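Long-range contact in NADH oxidoreductase (Mesorhizobium loti, PDB 3PI7), which probably binds NADPH and acts as an NAD(P)H-dependent oxidoreductase, perhaps a quinone reductase: residues Lys55-Ala67 and Glu337-Pro349. Sequence-based numbering, arbitrary orientation.
Sequences KVNLASINPSDVA and ELTKPNGKVFIRP
Ala59 and Ile347 form an antiparallel hydrogen-bonded pair, Ala59 N giving to Ile347 O and Ile347 N to Ala59 O, both at 2.8 Å. They join strand 58-60 to the C-terminal strand 345-348 in the GroES-like domain of this medium-chain dehydrogenase/reductase family member. The C-terminal strand also runs parallel to strand 323-326, so it lies between strands 323-326 and 58-60. A classic bulge at Asn57 and Leu58, opposite Val88, precedes the pairing. Past it, the bond from Ile61 N to Val345 O is weak, and a water links Ile61 O to Val345 N.

Ile61 carries the apolar side. Its CG1 lies anti to the carbonyl carbon (chi1 -52°), which turns the CG1-CD1 arm toward the second strand. There CD1 reaches between Val345 CG1 at 3.6 Å and Ile347 CG1 at 3.7 Å. The Val345 side chain lies alongside Ile61, whereas that of Ile347 crosses it at about a right angle. Val334 of helix 327-338 also touches Ile61. At the other end, Val56 CG1 meets the ring of Pro349 at CG, 3.8 Å away.

Ser60 and Phe346 lie on the face opposite Ala59 and Ile347, with Ser60 OG 3.4 Å from Phe346 CE2. This hydroxyl is bonded to Ala144 O. Lys344, extended beyond CG, passes Ser60 CB and donates a hydrogen bond from NZ to Asn62 OD1 (2.8 Å). Asn62 ND2 is bonded to Glu86. With an alanine here, the Lys344 ammonium is likely to be less firmly placed, and Glu86 would probably lack its amide partner. Lys344 NZ meets Asn62 OD1 tilted 17° from the carbonyl plane.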
ATOM      1  N   LYS A  55      24.866 -18.319  27.367  1.00  9.98           N
ATOM      2  CA  LYS A  55      24.343 -19.488  28.037  1.00  9.78           C
ATOM      3  C   LYS A  55      22.893 -19.170  28.279  1.00 13.79           C
ATOM      4  O   LYS A  55      22.594 -18.313  29.105  1.00 12.73           O
ATOM      5  CB  LYS A  55      25.105 -19.763  29.359  1.00 11.61           C
ATOM      6  CG  LYS A  55      24.596 -21.018  30.034  1.00 18.46           C
ATOM      7  CD  LYS A  55      25.264 -21.328  31.394  1.00 17.36           C
ATOM      8  CE  LYS A  55      24.847 -22.745  31.774  1.00 25.41           C
ATOM      9  NZ  LYS A  55      25.789 -23.369  32.755  1.00 32.49           N
ATOM     10  N   VAL A  56      21.994 -19.808  27.512  1.00 10.68           N
ATOM     11  CA  VAL A  56      20.578 -19.495  27.540  1.00  9.56           C
ATOM     12  C   VAL A  56      19.899 -19.983  28.795  1.00 14.83           C
ATOM     13  O   VAL A  56      19.966 -21.177  29.132  1.00 15.58           O
ATOM     14  CB  VAL A  56      19.858 -20.072  26.281  1.00 11.23           C
ATOM     15  CG1 VAL A  56      18.412 -19.626  26.257  1.00 10.90           C
ATOM     16  CG2 VAL A  56      20.567 -19.654  24.996  1.00 10.38           C
ATOM     17  N   ASN A  57      19.195 -19.041  29.459  1.00 11.51           N
ATOM     18  CA  ASN A  57      18.417 -19.347  30.643  0.70 13.00           C
ATOM     19  C   ASN A  57      16.985 -19.687  30.223  1.00 16.24           C
ATOM     20  O   ASN A  57      16.458 -20.715  30.635  1.00 15.26           O
ATOM     21  CB  ASN A  57      18.456 -18.178  31.638  0.70 14.88           C
ATOM     22  CG  ASN A  57      17.634 -18.435  32.877  0.70 30.29           C
ATOM     23  OD1 ASN A  57      17.495 -19.570  33.339  0.70 32.98           O
ATOM     24  ND2 ASN A  57      17.124 -17.386  33.475  0.70 24.16           N
ATOM     25  N   LEU A  58      16.372 -18.835  29.386  1.00 12.03           N
ATOM     26  CA  LEU A  58      15.003 -19.003  28.901  0.50 12.39           C
ATOM     27  C   LEU A  58      14.923 -18.485  27.489  1.00 16.42           C
ATOM     28  O   LEU A  58      15.540 -17.465  27.192  1.00 15.99           O
ATOM     29  CB  LEU A  58      13.993 -18.231  29.792  0.50 12.41           C
ATOM     30  CG  LEU A  58      13.736 -18.691  31.235  0.50 15.49           C
ATOM     31  CD1 LEU A  58      13.009 -17.616  32.027  0.50 14.71           C
ATOM     32  CD2 LEU A  58      12.915 -19.978  31.283  0.50 16.55           C
ATOM     33  N   ALA A  59      14.173 -19.154  26.627  1.00 12.53           N
ATOM     34  CA  ALA A  59      14.017 -18.661  25.264  1.00 13.14           C
ATOM     35  C   ALA A  59      12.530 -18.474  24.996  1.00 15.97           C
ATOM     36  O   ALA A  59      11.728 -19.262  25.467  1.00 16.88           O
ATOM     37  CB  ALA A  59      14.641 -19.642  24.263  1.00 13.53           C
ATOM     38  N   SER A  60      12.162 -17.400  24.318  1.00 13.62           N
ATOM     39  CA  SER A  60      10.766 -17.162  23.952  1.00 14.52           C
ATOM     40  C   SER A  60      10.394 -17.953  22.730  1.00 17.03           C
ATOM     41  O   SER A  60      11.259 -18.340  21.936  1.00 16.56           O
ATOM     42  CB  SER A  60      10.522 -15.690  23.628  1.00 18.63           C
ATOM     43  OG  SER A  60      10.619 -14.808  24.722  1.00 32.63           O
ATOM     44  N   ILE A  61       9.095 -18.123  22.527  1.00 14.96           N
ATOM     45  CA  ILE A  61       8.529 -18.669  21.297  1.00 15.72           C
ATOM     46  C   ILE A  61       7.588 -17.603  20.768  1.00 20.36           C
ATOM     47  O   ILE A  61       6.598 -17.273  21.436  1.00 20.67           O
ATOM     48  CB  ILE A  61       7.833 -20.038  21.416  1.00 20.15           C
ATOM     49  CG1 ILE A  61       8.746 -21.076  22.091  1.00 21.05           C
ATOM     50  CG2 ILE A  61       7.365 -20.513  20.007  1.00 20.67           C
ATOM     51  CD1 ILE A  61       7.961 -22.272  22.595  1.00 27.99           C
ATOM     52  N   ASN A  62       7.910 -17.036  19.610  1.00 16.42           N
ATOM     53  CA  ASN A  62       7.086 -15.994  18.989  1.00 16.42           C
ATOM     54  C   ASN A  62       6.498 -16.464  17.675  1.00 19.76           C
ATOM     55  O   ASN A  62       7.087 -17.346  17.055  1.00 18.32           O
ATOM     56  CB  ASN A  62       7.941 -14.751  18.715  1.00 17.81           C
ATOM     57  CG  ASN A  62       8.407 -14.067  19.970  1.00 34.91           C
ATOM     58  OD1 ASN A  62       7.607 -13.650  20.810  1.00 31.37           O
ATOM     59  ND2 ASN A  62       9.712 -14.013  20.154  1.00 24.73           N
ATOM     60  N   PRO A  63       5.434 -15.820  17.134  1.00 19.27           N
ATOM     61  CA  PRO A  63       4.921 -16.244  15.812  1.00 18.38           C
ATOM     62  C   PRO A  63       6.027 -16.246  14.751  1.00 18.47           C
ATOM     63  O   PRO A  63       6.051 -17.148  13.917  1.00 18.17           O
ATOM     64  CB  PRO A  63       3.839 -15.203  15.520  1.00 20.63           C
ATOM     65  CG  PRO A  63       3.314 -14.867  16.868  1.00 24.40           C
ATOM     66  CD  PRO A  63       4.586 -14.753  17.703  1.00 20.28           C
ATOM     67  N   SER A  64       7.007 -15.296  14.839  1.00 15.10           N
ATOM     68  CA  SER A  64       8.133 -15.268  13.884  1.00 13.81           C
ATOM     69  C   SER A  64       8.950 -16.583  13.961  1.00 14.85           C
ATOM     70  O   SER A  64       9.430 -17.034  12.930  1.00 14.69           O
ATOM     71  CB  SER A  64       9.023 -14.041  14.092  1.00 16.99           C
ATOM     72  OG  SER A  64       9.468 -13.919  15.434  1.00 22.27           O
ATOM     73  N   ASP A  65       9.115 -17.203  15.157  1.00 13.09           N
ATOM     74  CA  ASP A  65       9.834 -18.496  15.234  1.00 11.95           C
ATOM     75  C   ASP A  65       9.079 -19.606  14.512  1.00 14.65           C
ATOM     76  O   ASP A  65       9.683 -20.385  13.789  1.00 15.39           O
ATOM     77  CB  ASP A  65      10.058 -18.908  16.684  1.00 13.25           C
ATOM     78  CG  ASP A  65      10.961 -17.971  17.424  1.00 15.42           C
ATOM     79  OD1 ASP A  65      12.157 -17.849  17.027  1.00 15.24           O
ATOM     80  OD2 ASP A  65      10.501 -17.373  18.398  1.00 18.10           O
ATOM     81  N   VAL A  66       7.761 -19.676  14.708  1.00 12.66           N
ATOM     82  CA  VAL A  66       6.911 -20.692  14.068  1.00 13.63           C
ATOM     83  C   VAL A  66       7.020 -20.533  12.547  1.00 15.61           C
ATOM     84  O   VAL A  66       7.343 -21.493  11.856  1.00 15.11           O
ATOM     85  CB  VAL A  66       5.464 -20.596  14.575  1.00 18.04           C
ATOM     86  CG1 VAL A  66       4.559 -21.579  13.817  1.00 18.42           C
ATOM     87  CG2 VAL A  66       5.417 -20.869  16.079  1.00 17.57           C
ATOM     88  N   ALA A  67       6.893 -19.297  12.041  1.00 13.90           N
ATOM     89  CA  ALA A  67       7.003 -19.051  10.601  1.00 13.42           C
ATOM     90  C   ALA A  67       8.390 -19.428  10.110  1.00 15.27           C
ATOM     91  O   ALA A  67       8.545 -20.037   9.047  1.00 14.70           O
ATOM     92  CB  ALA A  67       6.738 -17.562  10.316  1.00 14.27           C
ATOM     93  N   GLU A 337       1.062 -26.730  23.863  1.00 26.01           N
ATOM     94  CA  GLU A 337       1.025 -25.514  24.668  1.00 26.32           C
ATOM     95  C   GLU A 337       0.683 -24.286  23.837  1.00 31.40           C
ATOM     96  O   GLU A 337       0.067 -23.362  24.361  1.00 31.95           O
ATOM     97  CB  GLU A 337       2.354 -25.289  25.416  1.00 27.93           C
ATOM     98  CG  GLU A 337       2.630 -26.309  26.506  1.00 37.30           C
ATOM     99  CD  GLU A 337       1.590 -26.409  27.609  1.00 51.99           C
ATOM    100  OE1 GLU A 337       0.983 -25.374  27.965  1.00 43.43           O
ATOM    101  OE2 GLU A 337       1.352 -27.541  28.083  1.00 52.68           O
ATOM    102  N   LEU A 338       1.093 -24.249  22.564  1.00 29.06           N
ATOM    103  CA  LEU A 338       0.824 -23.097  21.712  1.00 30.42           C
ATOM    104  C   LEU A 338      -0.668 -22.971  21.364  1.00 38.79           C
ATOM    105  O   LEU A 338      -1.111 -21.863  21.075  1.00 39.84           O
ATOM    106  CB  LEU A 338       1.672 -23.136  20.427  1.00 30.29           C
ATOM    107  CG  LEU A 338       3.151 -22.732  20.548  1.00 34.80           C
ATOM    108  CD1 LEU A 338       3.834 -22.800  19.201  1.00 35.16           C
ATOM    109  CD2 LEU A 338       3.314 -21.299  21.089  1.00 36.34           C
ATOM    110  N   THR A 339      -1.439 -24.078  21.424  1.00 38.25           N
ATOM    111  CA  THR A 339      -2.879 -24.076  21.119  1.00 40.27           C
ATOM    112  C   THR A 339      -3.673 -23.398  22.222  1.00 47.16           C
ATOM    113  O   THR A 339      -4.765 -22.893  21.957  1.00 47.16           O
ATOM    114  CB  THR A 339      -3.426 -25.488  20.864  1.00 47.67           C
ATOM    115  OG1 THR A 339      -3.210 -26.319  22.005  1.00 47.24           O
ATOM    116  CG2 THR A 339      -2.855 -26.116  19.616  1.00 47.36           C
ATOM    117  N   LYS A 340      -3.137 -23.403  23.458  1.00 45.38           N
ATOM    118  CA  LYS A 340      -3.765 -22.750  24.607  1.00 45.72           C
ATOM    119  C   LYS A 340      -3.948 -21.256  24.302  1.00 51.64           C
ATOM    120  O   LYS A 340      -2.965 -20.575  23.983  1.00 49.86           O
ATOM    121  CB  LYS A 340      -2.925 -22.942  25.884  1.00 47.29           C
ATOM    122  CG  LYS A 340      -3.336 -24.127  26.747  1.00 56.42           C
ATOM    123  CD  LYS A 340      -2.549 -25.389  26.425  1.00 63.18           C
ATOM    124  CE  LYS A 340      -2.679 -26.448  27.496  1.00 68.49           C
ATOM    125  NZ  LYS A 340      -1.767 -26.203  28.647  1.00 75.19           N
ATOM    126  N   PRO A 341      -5.197 -20.737  24.305  1.00 50.77           N
ATOM    127  CA  PRO A 341      -5.365 -19.300  24.041  1.00 50.57           C
ATOM    128  C   PRO A 341      -4.783 -18.490  25.194  1.00 54.03           C
ATOM    129  O   PRO A 341      -4.803 -18.953  26.344  1.00 54.17           O
ATOM    130  CB  PRO A 341      -6.881 -19.126  23.901  1.00 52.91           C
ATOM    131  CG  PRO A 341      -7.472 -20.257  24.660  1.00 58.06           C
ATOM    132  CD  PRO A 341      -6.481 -21.389  24.648  1.00 53.48           C
ATOM    133  N   ASN A 342      -4.222 -17.302  24.874  1.00 49.65           N
ATOM    134  CA  ASN A 342      -3.606 -16.347  25.809  1.00 49.40           C
ATOM    135  C   ASN A 342      -2.282 -16.910  26.365  1.00 54.85           C
ATOM    136  O   ASN A 342      -2.034 -18.119  26.290  1.00 55.72           O
ATOM    137  CB  ASN A 342      -4.582 -15.945  26.950  1.00 48.02           C
ATOM    138  CG  ASN A 342      -6.033 -15.790  26.500  1.00 61.20           C
ATOM    139  OD1 ASN A 342      -6.345 -15.122  25.501  1.00 48.38           O
ATOM    140  ND2 ASN A 342      -6.951 -16.457  27.191  1.00 49.12           N
ATOM    141  N   GLY A 343      -1.418 -16.018  26.842  1.00 50.66           N
ATOM    142  CA  GLY A 343      -0.107 -16.367  27.386  1.00 49.31           C
ATOM    143  C   GLY A 343       0.933 -16.825  26.373  1.00 48.66           C
ATOM    144  O   GLY A 343       0.610 -17.405  25.328  1.00 49.30           O
ATOM    145  N   LYS A 344       2.199 -16.583  26.712  1.00 39.53           N
ATOM    146  CA  LYS A 344       3.378 -16.928  25.928  1.00 37.38           C
ATOM    147  C   LYS A 344       4.023 -18.239  26.446  1.00 38.04           C
ATOM    148  O   LYS A 344       4.001 -18.518  27.649  1.00 38.35           O
ATOM    149  CB  LYS A 344       4.386 -15.770  26.011  1.00 39.02           C
ATOM    150  CG  LYS A 344       5.399 -15.729  24.882  1.00 51.13           C
ATOM    151  CD  LYS A 344       6.234 -14.453  24.939  1.00 48.78           C
ATOM    152  CE  LYS A 344       7.208 -14.467  23.801  1.00 48.00           C
ATOM    153  NZ  LYS A 344       7.800 -13.133  23.512  1.00 46.12           N
ATOM    154  N   VAL A 345       4.593 -19.025  25.529  1.00 29.76           N
ATOM    155  CA  VAL A 345       5.269 -20.276  25.860  1.00 26.98           C
ATOM    156  C   VAL A 345       6.783 -20.009  25.809  1.00 27.88           C
ATOM    157  O   VAL A 345       7.254 -19.304  24.918  1.00 25.84           O
ATOM    158  CB  VAL A 345       4.819 -21.445  24.933  1.00 30.70           C
ATOM    159  CG1 VAL A 345       5.542 -22.744  25.275  1.00 30.32           C
ATOM    160  CG2 VAL A 345       3.305 -21.661  25.011  1.00 30.20           C
ATOM    161  N   PHE A 346       7.528 -20.528  26.791  1.00 22.88           N
ATOM    162  CA  PHE A 346       8.986 -20.381  26.849  1.00 20.98           C
ATOM    163  C   PHE A 346       9.632 -21.746  26.851  1.00 22.83           C
ATOM    164  O   PHE A 346       9.001 -22.721  27.271  1.00 23.24           O
ATOM    165  CB  PHE A 346       9.408 -19.611  28.100  1.00 23.09           C
ATOM    166  CG  PHE A 346       8.903 -18.196  28.130  1.00 24.71           C
ATOM    167  CD1 PHE A 346       7.621 -17.904  28.605  1.00 29.46           C
ATOM    168  CD2 PHE A 346       9.677 -17.156  27.633  1.00 25.14           C
ATOM    169  CE1 PHE A 346       7.135 -16.588  28.594  1.00 30.56           C
ATOM    170  CE2 PHE A 346       9.203 -15.839  27.650  1.00 28.51           C
ATOM    171  CZ  PHE A 346       7.933 -15.567  28.112  1.00 28.66           C
ATOM    172  N   ILE A 347      10.877 -21.813  26.363  1.00 16.57           N
ATOM    173  CA  ILE A 347      11.685 -23.026  26.376  1.00 15.97           C
ATOM    174  C   ILE A 347      12.804 -22.805  27.408  1.00 19.13           C
ATOM    175  O   ILE A 347      13.448 -21.752  27.379  1.00 18.16           O
ATOM    176  CB  ILE A 347      12.213 -23.357  24.951  1.00 18.03           C
ATOM    177  CG1 ILE A 347      11.032 -23.712  24.022  1.00 18.61           C
ATOM    178  CG2 ILE A 347      13.232 -24.516  24.964  1.00 18.48           C
ATOM    179  CD1 ILE A 347      11.387 -23.829  22.471  1.00 19.08           C
ATOM    180  N   ARG A 348      13.016 -23.783  28.316  1.00 15.16           N
ATOM    181  CA  ARG A 348      14.079 -23.706  29.304  0.50 13.51           C
ATOM    182  C   ARG A 348      15.129 -24.769  29.010  1.00 17.28           C
ATOM    183  O   ARG A 348      14.897 -25.964  29.240  1.00 16.96           O
ATOM    184  CB  ARG A 348      13.544 -23.837  30.735  0.50 11.67           C
ATOM    185  CG  ARG A 348      14.616 -23.578  31.788  0.50 12.65           C
ATOM    186  CD  ARG A 348      14.128 -23.939  33.173  0.50 13.72           C
ATOM    187  NE  ARG A 348      15.240 -23.933  34.117  0.50 21.31           N
ATOM    188  CZ  ARG A 348      15.156 -24.320  35.384  0.50 32.83           C
ATOM    189  NH1 ARG A 348      14.004 -24.745  35.880  0.70 22.95           N
ATOM    190  NH2 ARG A 348      16.221 -24.272  36.169  0.50 25.24           N
ATOM    191  N   PRO A 349      16.297 -24.366  28.475  1.00 16.59           N
ATOM    192  CA  PRO A 349      17.361 -25.357  28.205  1.00 18.01           C
ATOM    193  C   PRO A 349      17.952 -25.948  29.499  1.00 34.87           C
ATOM    194  O   PRO A 349      17.964 -25.245  30.542  1.00 31.18           O
ATOM    195  CB  PRO A 349      18.420 -24.536  27.448  1.00 19.59           C
ATOM    196  CG  PRO A 349      17.703 -23.316  26.967  1.00 22.26           C
ATOM    197  CD  PRO A 349      16.739 -23.009  28.083  1.00 18.20           C
ATOM    198  OXT PRO A 349      18.385 -27.122  29.481  1.00 52.66           O
TER
HETATM  199  O   HOH W   1      17.860 -22.674  32.041  1.00 30.31           O
HETATM  200  O   HOH W   2       4.390 -18.350  22.602  1.00 33.32           O